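Local coordinates for protein HNH endonuclease (Geobacter metallireducens, PDB 4H9D) that probably acts as a metal-dependent endonuclease of the HNH family, nicking DNA, and carries a bound zinc ion, at residues R21-R25 against S26-K30; N77-K80 against K81-L84. One frame throughout, in Å; residues are numbered along the deposited sequence.

Interaction 1: residues R21-R25 against S26-K30; sequences RELRR and SQWWK
S26 grips L23 through its hydroxyl: OG donates to the carbonyl oxygen L23 O over 2.7 Å, reaching it at a C=O...donor angle of 142° and somewhat tilted out of the carbonyl plane. The same OG accepts from the backbone W29 N at 3.1 Å. One hydroxyl thus ties the last part of helix 10-24 to the first turn of helix 27-34. Its torsion makes this possible: with chi1 at 67°, OG lies between its own backbone N and carbonyl carbon, from where it meets both L23 O and W29 N. A weak bond from S26 N to L23 O, 3.3 Å long, gives that carbonyl a second donor.

S26 is therefore an N-cap, and the example illustrates how one serine can serve as N-cap of helix 27-34 while still bonded to the end of the helix before it, in a tight helix-helix corner. The apolar side of the corner belongs to L23, whose CD1 lies 3.7 Å from CZ3 of W28, the two side chains running at a slant to each other. Both also touch V69 of strand 69-73, so the corner rests on the small sheet.

On the outer side, R25 O receives a weak bond from K30 NZ at 3.2 Å. The R25 guanidinium folds back along helix 10-24, where NH2 meets OE1 of E22 edge-on and in plane in a salt bridge of 2.8 Å.

Interaction 2: residues N77-K80 against K81-L84; sequences NNRK and KYLL
This is a local contact within the last turns of helix 74-82, where side chains three and four residues apart pack in two groups as the chain leaves the helix: R79 against Y82 and L83, N77 and N78 against K81. One face of the Y82 ring covers R79 CA, which sits toward the rim, 4.2 Å from the ring centroid and 18° off the normal, a CH-pi contact. From there the R79 chain runs extended beside the ring in the same direction. Its CG comes 3.5 Å from Y82 OH, and this oxygen stands 4.0 Å above the guanidinium plane, over its centre, with the two planes 42° apart. L83 takes the guanidinium from another direction, its CD1 lying at the edge 4.0 Å from R79 NH1.

The helix follows strands 50-54 and 69-73, giving the beta-beta-alpha-metal arrangement of HNH nucleases. Its exit is held by the backbone, Y82 N donating to N78 O at 3.1 Å and L83 N more weakly to R79 O at 3.1 Å. Y82 reaches back over the preceding turn because its chi1 of 74° places CG between the backbone N and the carbonyl carbon. An alanine in place of Y82 removes the ring from R79 CA and the hydroxyl from over its guanidinium, and is likely to leave that face of the arginine without its packing partner. The ring also packs on I37 of a second subunit and R35 of a third.

On the flank of the turn, the bent chain of K81 curls back so that NZ donates weakly to N77 O at 3.4 Å, passing beside N78, and the K81 side chain comes within about 5 Å of a bound magnesium ion.

In the fold
Interactions 1 and 2 come in series along the chain and do not touch: their centres are 24 Å apart, their nearest atoms about 10 Å, and they lie on opposite sides of the chain's centre. Interaction 1 joins helix 10-24 to helix 27-34, whereas interaction 2 closes helix 74-82 just before helix 85-92. Between them stands the antiparallel pair of strands 50-54 and 69-73, and residues of both contacts touch strand 50-54. The zinc site of C38, C41, C73 and C76 joins the stretch after helix 27-34 to the end of strand 69-73 and the start of helix 74-82. The pair illustrates how helices on two sides can be assembled about a small sheet and a zinc ion that is probably structural.

Interaction 1: residues R21-R25 against S26-K30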
loop_
_atom_site.group_PDB
_atom_site.type_symbol
_atom_site.label_atom_id
_atom_site.label_comp_id
_atom_site.label_asym_id
_atom_site.label_seq_id
_atom_site.Cartn_x
_atom_site.Cartn_y
_atom_site.Cartn_z
ATOM N N ARG A 21 -17.164 -14.086 -12.226
ATOM C CA ARG A 21 -16.523 -15.277 -12.768
ATOM C C ARG A 21 -17.341 -15.859 -13.914
ATOM O O ARG A 21 -16.802 -16.434 -14.854
ATOM C CB ARG A 21 -16.371 -16.325 -11.674
ATOM C CG ARG A 21 -15.235 -16.061 -10.707
ATOM C CD ARG A 21 -15.414 -16.907 -9.450
ATOM N NE ARG A 21 -16.055 -18.193 -9.741
ATOM C CZ ARG A 21 -16.642 -18.966 -8.828
ATOM N NH1 ARG A 21 -16.671 -18.592 -7.550
ATOM N NH2 ARG A 21 -17.225 -20.103 -9.197
ATOM N N GLU A 22 -18.651 -15.710 -13.829
ATOM C CA GLU A 22 -19.538 -16.222 -14.860
ATOM C C GLU A 22 -19.548 -15.257 -16.024
ATOM O O GLU A 22 -19.605 -15.662 -17.175
ATOM C CB GLU A 22 -20.958 -16.348 -14.310
ATOM C CG GLU A 22 -21.911 -17.152 -15.165
ATOM C CD GLU A 22 -21.697 -18.648 -15.008
ATOM O OE1 GLU A 22 -21.257 -19.071 -13.914
ATOM O OE2 GLU A 22 -21.982 -19.401 -15.964
ATOM N N LEU A 23 -19.500 -13.969 -15.715
ATOM C CA LEU A 23 -19.541 -12.947 -16.751
ATOM C C LEU A 23 -18.254 -12.954 -17.534
ATOM O O LEU A 23 -18.240 -12.640 -18.719
ATOM C CB LEU A 23 -19.786 -11.564 -16.129
ATOM C CG LEU A 23 -20.003 -10.344 -17.035
ATOM C CD1 LEU A 23 -21.156 -10.574 -17.988
ATOM C CD2 LEU A 23 -20.280 -9.137 -16.167
ATOM N N ARG A 24 -17.175 -13.337 -16.869
ATOM C CA ARG A 24 -15.872 -13.371 -17.501
ATOM C C ARG A 24 -15.775 -14.496 -18.524
ATOM O O ARG A 24 -14.970 -14.432 -19.453
ATOM C CB ARG A 24 -14.802 -13.533 -16.433
ATOM C CG ARG A 24 -13.390 -13.429 -16.942
ATOM C CD ARG A 24 -12.403 -13.626 -15.800
ATOM N NE ARG A 24 -12.569 -12.611 -14.762
ATOM C CZ ARG A 24 -12.749 -12.887 -13.472
ATOM N NH1 ARG A 24 -12.787 -14.152 -13.059
ATOM N NH2 ARG A 24 -12.884 -11.901 -12.593
ATOM N N ARG A 25 -16.599 -15.523 -18.356
ATOM C CA ARG A 25 -16.601 -16.661 -19.267
ATOM C C ARG A 25 -17.593 -16.536 -20.420
ATOM O O ARG A 25 -17.629 -17.385 -21.288
ATOM C CB ARG A 25 -16.895 -17.945 -18.494
ATOM C CG ARG A 25 -15.782 -18.326 -17.541
ATOM C CD ARG A 25 -16.066 -19.640 -16.844
ATOM N NE ARG A 25 -17.272 -19.554 -16.028
ATOM C CZ ARG A 25 -17.830 -20.592 -15.418
ATOM N NH1 ARG A 25 -17.281 -21.797 -15.537
ATOM N NH2 ARG A 25 -18.934 -20.429 -14.700
ATOM N N SER A 26 -18.391 -15.479 -20.430
ATOM C CA SER A 26 -19.392 -15.281 -21.470
ATOM C C SER A 26 -18.800 -14.952 -22.829
ATOM O O SER A 26 -17.728 -14.375 -22.917
ATOM C CB SER A 26 -20.347 -14.150 -21.059
ATOM O OG SER A 26 -19.679 -12.895 -21.029
ATOM N N GLN A 27 -19.518 -15.307 -23.888
ATOM C CA GLN A 27 -19.080 -15.019 -25.253
ATOM C C GLN A 27 -18.878 -13.520 -25.341
ATOM O O GLN A 27 -17.906 -13.040 -25.929
ATOM C CB GLN A 27 -20.162 -15.427 -26.257
ATOM C CG GLN A 27 -20.684 -16.851 -26.073
ATOM C CD GLN A 27 -19.700 -17.905 -26.547
ATOM O OE1 GLN A 27 -18.488 -17.742 -26.399
ATOM N NE2 GLN A 27 -20.217 -18.998 -27.111
ATOM N N TRP A 28 -19.824 -12.801 -24.742
ATOM C CA TRP A 28 -19.849 -11.339 -24.697
ATOM C C TRP A 28 -18.543 -10.737 -24.201
ATOM O O TRP A 28 -18.058 -9.752 -24.758
ATOM C CB TRP A 28 -21.006 -10.862 -23.792
ATOM C CG TRP A 28 -20.981 -9.392 -23.502
ATOM C CD1 TRP A 28 -21.391 -8.396 -24.331
ATOM C CD2 TRP A 28 -20.400 -8.751 -22.358
ATOM N NE1 TRP A 28 -21.093 -7.168 -23.785
ATOM C CE2 TRP A 28 -20.483 -7.357 -22.572
ATOM C CE3 TRP A 28 -19.815 -9.217 -21.175
ATOM C CZ2 TRP A 28 -19.997 -6.417 -21.644
ATOM C CZ3 TRP A 28 -19.335 -8.288 -20.253
ATOM C CH2 TRP A 28 -19.429 -6.903 -20.495
ATOM N N TRP A 29 -17.980 -11.313 -23.143
ATOM C CA TRP A 29 -16.727 -10.795 -22.598
ATOM C C TRP A 29 -15.561 -11.137 -23.500
ATOM O O TRP A 29 -14.710 -10.295 -23.770
ATOM C CB TRP A 29 -16.450 -11.362 -21.212
ATOM C CG TRP A 29 -15.208 -10.778 -20.618
ATOM C CD1 TRP A 29 -14.050 -11.435 -20.315
ATOM C CD2 TRP A 29 -15.009 -9.411 -20.232
ATOM N NE1 TRP A 29 -13.139 -10.561 -19.759
ATOM C CE2 TRP A 29 -13.704 -9.313 -19.693
ATOM C CE3 TRP A 29 -15.809 -8.258 -20.289
ATOM C CZ2 TRP A 29 -13.179 -8.104 -19.207
ATOM C CZ3 TRP A 29 -15.287 -7.060 -19.814
ATOM C CH2 TRP A 29 -13.982 -6.993 -19.276
ATOM N N LYS A 30 -15.510 -12.392 -23.929
ATOM C CA LYS A 30 -14.474 -12.866 -24.834
ATOM C C LYS A 30 -14.440 -11.934 -26.037
ATOM O O LYS A 30 -13.371 -11.579 -26.537
ATOM C CB LYS A 30 -14.798 -14.279 -25.312
ATOM C CG LYS A 30 -14.284 -15.393 -24.426
ATOM C CD LYS A 30 -14.881 -15.385 -23.054
ATOM C CE LYS A 30 -14.656 -16.736 -22.410
ATOM N NZ LYS A 30 -15.173 -17.817 -23.310
#

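Interaction 2: residues N77-K80 against K81-L84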
loop_
_atom_site.group_PDB
_atom_site.type_symbol
_atom_site.label_atom_id
_atom_site.label_comp_id
_atom_site.label_asym_id
_atom_site.label_seq_id
_atom_site.Cartn_x
_atom_site.Cartn_y
_atom_site.Cartn_z
ATOM N N ASN A 77 -5.186 -1.085 -14.521
ATOM C CA ASN A 77 -5.961 -1.747 -13.487
ATOM C C ASN A 77 -5.446 -1.504 -12.074
ATOM O O ASN A 77 -6.252 -1.330 -11.153
ATOM C CB ASN A 77 -6.037 -3.246 -13.751
ATOM C CG ASN A 77 -6.894 -3.955 -12.739
ATOM O OD1 ASN A 77 -8.055 -3.594 -12.528
ATOM N ND2 ASN A 77 -6.328 -4.965 -12.094
ATOM N N ASN A 78 -4.122 -1.498 -11.897
ATOM C CA ASN A 78 -3.517 -1.274 -10.578
ATOM C C ASN A 78 -3.516 0.198 -10.207
ATOM O O ASN A 78 -4.010 0.581 -9.147
ATOM C CB ASN A 78 -2.081 -1.779 -10.563
ATOM C CG ASN A 78 -1.985 -3.239 -10.926
ATOM O OD1 ASN A 78 -2.512 -4.100 -10.218
ATOM N ND2 ASN A 78 -1.325 -3.530 -12.041
ATOM N N ARG A 79 -2.942 1.014 -11.089
ATOM C CA ARG A 79 -2.865 2.447 -10.885
ATOM C C ARG A 79 -4.203 3.046 -10.493
ATOM O O ARG A 79 -4.251 4.040 -9.776
ATOM C CB ARG A 79 -2.360 3.130 -12.152
ATOM C CG ARG A 79 -0.858 3.135 -12.289
ATOM C CD ARG A 79 -0.429 3.430 -13.718
ATOM N NE ARG A 79 1.022 3.553 -13.842
ATOM C CZ ARG A 79 1.716 4.606 -13.419
ATOM N NH1 ARG A 79 1.090 5.631 -12.847
ATOM N NH2 ARG A 79 3.038 4.637 -13.556
ATOM N N LYS A 80 -5.291 2.455 -10.961
ATOM C CA LYS A 80 -6.596 2.985 -10.626
ATOM C C LYS A 80 -6.884 2.654 -9.165
ATOM O O LYS A 80 -7.753 3.261 -8.543
ATOM C CB LYS A 80 -7.674 2.387 -11.542
ATOM C CG LYS A 80 -9.052 3.017 -11.351
ATOM C CD LYS A 80 -10.118 2.399 -12.236
ATOM C CE LYS A 80 -11.487 3.028 -11.967
ATOM N NZ LYS A 80 -11.464 4.525 -12.117
ATOM N N LYS A 81 -6.137 1.697 -8.618
ATOM C CA LYS A 81 -6.317 1.283 -7.228
ATOM C C LYS A 81 -5.421 1.977 -6.209
ATOM O O LYS A 81 -5.866 2.274 -5.103
ATOM C CB LYS A 81 -6.144 -0.234 -7.087
ATOM C CG LYS A 81 -7.462 -1.014 -7.141
ATOM C CD LYS A 81 -7.283 -2.512 -6.860
ATOM C CE LYS A 81 -6.532 -3.236 -7.980
ATOM N NZ LYS A 81 -5.167 -2.678 -8.218
ATOM N N TYR A 82 -4.166 2.236 -6.558
ATOM C CA TYR A 82 -3.273 2.887 -5.608
ATOM C C TYR A 82 -3.003 4.376 -5.840
ATOM O O TYR A 82 -2.224 4.978 -5.109
ATOM C CB TYR A 82 -1.948 2.123 -5.520
ATOM C CG TYR A 82 -1.011 2.278 -6.699
ATOM C CD1 TYR A 82 -0.358 3.493 -6.952
ATOM C CD2 TYR A 82 -0.743 1.195 -7.541
ATOM C CE1 TYR A 82 0.544 3.622 -8.017
ATOM C CE2 TYR A 82 0.159 1.306 -8.611
ATOM C CZ TYR A 82 0.798 2.519 -8.845
ATOM O OH TYR A 82 1.674 2.629 -9.902
ATOM N N LEU A 83 -3.619 4.975 -6.854
ATOM C CA LEU A 83 -3.422 6.403 -7.094
ATOM C C LEU A 83 -4.685 7.087 -6.590
ATOM O O LEU A 83 -5.778 6.556 -6.779
ATOM C CB LEU A 83 -3.258 6.701 -8.585
ATOM C CG LEU A 83 -2.015 6.317 -9.395
ATOM C CD1 LEU A 83 -2.109 6.979 -10.766
ATOM C CD2 LEU A 83 -0.757 6.776 -8.707
ATOM N N LEU A 84 -4.562 8.247 -5.946
ATOM C CA LEU A 84 -5.763 8.925 -5.455
ATOM C C LEU A 84 -6.456 9.579 -6.643
ATOM O O LEU A 84 -5.815 9.931 -7.634
ATOM C CB LEU A 84 -5.442 10.015 -4.427
ATOM C CG LEU A 84 -4.532 9.861 -3.204
ATOM C CD1 LEU A 84 -4.824 8.583 -2.432
ATOM C CD2 LEU A 84 -3.107 9.921 -3.693
#